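Local coordinates for Azi13 (Streptomyces sahachiroi, PDB 5HMB), which acts as a thioesterase in azinomycin biosynthesis, where it takes part in polyketide ring expansion with the polyketide synthase AziB on the way to the naphthoate group, at the interface of chains A and B. Coordinates in Å, arbitrary orientation; residue numbers count along the deposited sequence, not the author numbering. Chains: chain A/B, Azi13.

Contact 1: the interface of chains A and B. Residues chain A 11, 14-15, 54, 57-58; chain B 41, 43, 48.
Two torsions bring B:His48 and A:Ser58 together across the interface. The imidazole of B:His48 swings opposite its own backbone nitrogen (chi1 -166°) and reaches into chain A, while the hydroxyl of A:Ser58 folds back beside its backbone nitrogen (chi1 -57°), towards the preceding helical turn. There OG donates to A:Ala54 O, one turn earlier in helix 49-68, over 2.8 Å. The same oxygen lies 2.9 Å from B:His48 NE2, a hydrogen bond whose direction the coordinates do not decide. A small hydroxyl suits this place: with its hydrogen given to A:Ala54 O, OG would probably accept from B:His48 NE2, so that a second-shell backbone atom helps position the ring. B:His48 buries 64 Å², far more than its neighbours here, and its ring is held from several directions. The edge of the A:Tyr14 ring comes down on one imidazole face, near the rim, with CD2 3.7 Å from B:His48 CG. The two ring planes lie 57° apart in an edge-to-face packing; the modelled tyrosine lacks its hydroxyl. A:Val15, crossing the histidine at about a right angle, sets its CG2 methyl 3.7 Å from B:His48 NE2, a compact branched filler beside the hydrogen bond. On the CE1 side the bent chain of A:Glu57 slides past in the opposite direction, its CB 4.1 Å from B:His48 CE1. B:His48 opens the His-Gly-Gly motif of PaaI-type hotdog thioesterases, and A:Glu57 stands at the usual position of the catalytic carboxylate, so this junction is probably part of an active site built from both subunits. At its periphery the rigid proline ring rests with B:Pro43 CG 3.3 Å from the backbone oxygen A:Leu11 O. Nearby, water 1 joins the first turn of helix 13-18 to the opposite chain, lying 3.1 Å from A:Val15 N and 2.8 Å from B:Leu41 O.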
loop_
_atom_site.group_PDB
_atom_site.type_symbol
_atom_site.label_atom_id
_atom_site.label_comp_id
_atom_site.label_asym_id
_atom_site.label_seq_id
_atom_site.Cartn_x
_atom_site.Cartn_y
_atom_site.Cartn_z
ATOM N N LEU A 11 -8.106 24.501 -10.244
ATOM C CA LEU A 11 -8.040 23.131 -9.744
ATOM C C LEU A 11 -8.055 23.059 -8.220
ATOM O O LEU A 11 -7.858 21.976 -7.653
ATOM C CB LEU A 11 -6.793 22.425 -10.293
ATOM N N TYR A 14 -5.086 24.119 -2.834
ATOM C CA TYR A 14 -3.894 23.350 -2.474
ATOM C C TYR A 14 -3.080 23.016 -3.715
ATOM O O TYR A 14 -1.852 23.134 -3.706
ATOM C CB TYR A 14 -4.256 22.076 -1.696
ATOM C CG TYR A 14 -3.071 21.481 -0.933
ATOM C CD1 TYR A 14 -2.421 22.211 0.067
ATOM C CD2 TYR A 14 -2.598 20.202 -1.213
ATOM C CE1 TYR A 14 -1.328 21.681 0.766
ATOM C CE2 TYR A 14 -1.499 19.667 -0.522
ATOM C CZ TYR A 14 -0.870 20.408 0.465
ATOM N N VAL A 15 -3.750 22.641 -4.806
ATOM C CA VAL A 15 -3.035 22.389 -6.052
ATOM C C VAL A 15 -2.276 23.632 -6.501
ATOM O O VAL A 15 -1.132 23.540 -6.970
ATOM C CB VAL A 15 -4.008 21.891 -7.129
ATOM C CG1 VAL A 15 -3.296 21.790 -8.458
ATOM C CG2 VAL A 15 -4.561 20.546 -6.722
ATOM N N ALA A 54 0.890 14.434 -2.291
ATOM C CA ALA A 54 -0.114 15.412 -2.700
ATOM C C ALA A 54 -0.128 15.604 -4.213
ATOM O O ALA A 54 -1.196 15.767 -4.816
ATOM C CB ALA A 54 0.149 16.742 -1.988
ATOM N N GLU A 57 -1.727 12.538 -5.700
ATOM C CA GLU A 57 -3.169 12.672 -5.529
ATOM C C GLU A 57 -3.749 13.647 -6.551
ATOM O O GLU A 57 -4.713 13.319 -7.259
ATOM C CB GLU A 57 -3.487 13.107 -4.092
ATOM C CG GLU A 57 -4.995 12.972 -3.750
ATOM C CD GLU A 57 -5.418 11.513 -3.576
ATOM O OE1 GLU A 57 -4.561 10.685 -3.195
ATOM O OE2 GLU A 57 -6.597 11.189 -3.816
ATOM N N SER A 58 -3.140 14.834 -6.682
ATOM C CA SER A 58 -3.653 15.861 -7.597
ATOM C C SER A 58 -3.677 15.373 -9.042
ATOM O O SER A 58 -4.666 15.569 -9.759
ATOM C CB SER A 58 -2.798 17.130 -7.515
ATOM O OG SER A 58 -2.706 17.667 -6.211
ATOM N N LEU B 41 -8.258 22.876 0.786
ATOM C CA LEU B 41 -9.378 22.133 0.234
ATOM C C LEU B 41 -9.166 21.823 -1.237
ATOM O O LEU B 41 -8.403 22.492 -1.939
ATOM C CB LEU B 41 -10.678 22.921 0.389
ATOM C CG LEU B 41 -11.080 23.300 1.809
ATOM C CD1 LEU B 41 -12.171 24.347 1.775
ATOM C CD2 LEU B 41 -11.544 22.064 2.547
ATOM N N PRO B 43 -11.463 21.000 -4.991
ATOM C CA PRO B 43 -12.544 21.811 -5.595
ATOM C C PRO B 43 -13.950 21.690 -5.000
ATOM O O PRO B 43 -14.733 22.635 -5.159
ATOM C CB PRO B 43 -12.520 21.340 -7.054
ATOM C CG PRO B 43 -11.072 21.113 -7.309
ATOM C CD PRO B 43 -10.511 20.544 -6.025
ATOM N N HIS B 48 -8.252 18.358 0.586
ATOM C CA HIS B 48 -7.402 17.681 -0.387
ATOM C C HIS B 48 -6.779 16.448 0.254
ATOM O O HIS B 48 -6.321 16.495 1.398
ATOM C CB HIS B 48 -6.316 18.649 -0.867
ATOM C CG HIS B 48 -5.594 18.210 -2.098
ATOM N ND1 HIS B 48 -4.685 17.170 -2.102
ATOM C CD2 HIS B 48 -5.614 18.698 -3.361
ATOM C CE1 HIS B 48 -4.186 17.031 -3.316
ATOM N NE2 HIS B 48 -4.738 17.943 -4.102
HETATM O O HOH W 1 -6.784 22.261 -4.183
#

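Contact 2: the interface of chains A and B. Residues chain A 50, 53-54, 79, 83; chain B 50, 53-54, 79, 83.
A:Cys53 and B:Cys53 meet across the two-fold axis and bury 35 and 37 Å². Their CB atoms touch at 3.4 Å, tighter than a usual carbon contact, so the two helices 49-68 are pressed hard together here. Each thiol is turned beside its own backbone nitrogen (chi1 -55°), which carries SG away from its twin and over the asparagine of the other chain: A:Cys53 SG lies 3.9 Å from B:Asn79 CB. Cysteine suits the place because its CB meets its twin while the thiol points off against the other chain's asparagine. Close approach also depends on the small residues flanking the cysteine, for A:Gly50 CA and B:Ala54 CA come within 3.6 Å, backbone nearly against backbone, and the reciprocal pair does the same.

A:Asn79, on strand 72-83, ties strand to helix, as B:Asn79 does in its chain. With CG opposite the backbone nitrogen (chi1 178°), its amide rises towards the helix of its own chain, and A:Asn79 ND2 donates to A:Cys53 O over 3.2 Å, a bent bond tilted from both the carbonyl and amide planes. This bond helps fix the amide rotation, with OD1 turned towards water 2, which sits essentially on the axis, 2.8 Å from A:Asn79 OD1. The water is also 3.0 Å from A:Asn79 O, and the symmetric oxygens of B:Asn79 complete the set. Having two hydrogens for these four acceptors, it probably shares them among alternative orientations while screening the backbone carbonyls, which approach each other from either side. Both thiols add weak contacts to it. At the flank, A:Phe83 CZ rests 3.8 Å from B:Asn79 CB, the ring 72° from the amide plane, and its edge also meets A:Cys53 SG, in plane with the ring. Packed and watered in this way, the patch brings helices and strands of two hotdog subunits together about their axis, helping to hold the dimer on which active sites between chains probably depend.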
loop_
_atom_site.group_PDB
_atom_site.type_symbol
_atom_site.label_atom_id
_atom_site.label_comp_id
_atom_site.label_asym_id
_atom_site.label_seq_id
_atom_site.Cartn_x
_atom_site.Cartn_y
_atom_site.Cartn_z
ATOM N N GLY A 50 5.312 14.311 1.947
ATOM C CA GLY A 50 3.907 14.598 1.712
ATOM C C GLY A 50 3.663 15.355 0.425
ATOM O O GLY A 50 2.621 15.186 -0.202
ATOM N N CYS A 53 3.213 12.829 -2.257
ATOM C CA CYS A 53 1.884 12.218 -2.170
ATOM C C CYS A 53 0.808 13.157 -2.678
ATOM O O CYS A 53 -0.118 12.732 -3.383
ATOM C CB CYS A 53 1.567 11.844 -0.728
ATOM S SG CYS A 53 2.817 10.766 0.077
ATOM N N ALA A 54 0.890 14.434 -2.291
ATOM C CA ALA A 54 -0.114 15.412 -2.700
ATOM C C ALA A 54 -0.128 15.604 -4.213
ATOM O O ALA A 54 -1.196 15.767 -4.816
ATOM C CB ALA A 54 0.149 16.742 -1.988
ATOM N N ASN A 79 -4.058 6.313 -1.211
ATOM C CA ASN A 79 -2.899 6.857 -1.903
ATOM C C ASN A 79 -1.661 6.186 -1.323
ATOM O O ASN A 79 -1.354 6.375 -0.141
ATOM C CB ASN A 79 -2.840 8.368 -1.711
ATOM C CG ASN A 79 -1.639 9.001 -2.368
ATOM O OD1 ASN A 79 -0.502 8.518 -2.244
ATOM N ND2 ASN A 79 -1.877 10.108 -3.074
ATOM N N PHE A 83 8.882 6.900 -2.405
ATOM C CA PHE A 83 9.867 7.930 -2.707
ATOM C C PHE A 83 11.178 7.219 -3.005
ATOM O O PHE A 83 11.715 6.535 -2.130
ATOM C CB PHE A 83 10.025 8.906 -1.542
ATOM C CG PHE A 83 8.763 9.148 -0.780
ATOM C CD1 PHE A 83 7.691 9.809 -1.374
ATOM C CD2 PHE A 83 8.646 8.743 0.544
ATOM C CE1 PHE A 83 6.509 10.042 -0.671
ATOM C CE2 PHE A 83 7.467 8.978 1.259
ATOM C CZ PHE A 83 6.391 9.627 0.640
ATOM N N GLY B 50 -4.036 14.843 -0.464
ATOM C CA GLY B 50 -2.612 14.981 -0.207
ATOM C C GLY B 50 -2.309 15.580 1.149
ATOM O O GLY B 50 -1.288 15.258 1.751
ATOM N N CYS B 53 -2.092 12.766 3.559
ATOM C CA CYS B 53 -0.821 12.052 3.405
ATOM C C CYS B 53 0.330 12.838 4.001
ATOM O O CYS B 53 1.212 12.265 4.655
ATOM C CB CYS B 53 -0.532 11.801 1.931
ATOM S SG CYS B 53 -1.868 10.923 1.026
ATOM N N ALA B 54 0.361 14.150 3.745
ATOM C CA ALA B 54 1.445 14.990 4.247
ATOM C C ALA B 54 1.469 15.026 5.771
ATOM O O ALA B 54 2.545 15.033 6.383
ATOM C CB ALA B 54 1.302 16.403 3.675
ATOM N N ASN B 79 4.587 5.781 1.826
ATOM C CA ASN B 79 3.477 6.350 2.575
ATOM C C ASN B 79 2.188 5.852 1.936
ATOM O O ASN B 79 1.904 6.185 0.780
ATOM C CB ASN B 79 3.551 7.872 2.537
ATOM C CG ASN B 79 2.406 8.538 3.260
ATOM O OD1 ASN B 79 1.232 8.170 3.093
ATOM N ND2 ASN B 79 2.737 9.542 4.074
ATOM N N PHE B 83 -8.257 7.369 3.131
ATOM C CA PHE B 83 -9.150 8.444 3.540
ATOM C C PHE B 83 -10.519 7.824 3.771
ATOM O O PHE B 83 -11.111 7.282 2.833
ATOM C CB PHE B 83 -9.217 9.544 2.480
ATOM C CG PHE B 83 -7.936 9.751 1.741
ATOM C CD1 PHE B 83 -6.813 10.252 2.394
ATOM C CD2 PHE B 83 -7.849 9.473 0.382
ATOM C CE1 PHE B 83 -5.611 10.452 1.714
ATOM C CE2 PHE B 83 -6.650 9.676 -0.310
ATOM C CZ PHE B 83 -5.525 10.163 0.367
HETATM O O HOH W 2 0.384 8.774 0.446
#

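Contact 1 and contact 2 have centres about 11 Å apart and share A:Ala54 on helix 49-68. That helix links them: its first turns form the symmetric core of contact 2, and slightly further along it supplies A:Glu57 and A:Ser58 to contact 1, beside helix 13-18. Contact 2 contains the two-fold axis, whereas contact 1 lies off it and recurs with the chains exchanged. B:Gly50 of contact 2 belongs to the His-Gly-Gly motif that B:His48 opens in contact 1, so close helix packing at the axis probably helps set how far that motif reaches towards the other chain's probable catalytic carboxylate. Such pairing is typical of hotdog thioesterases.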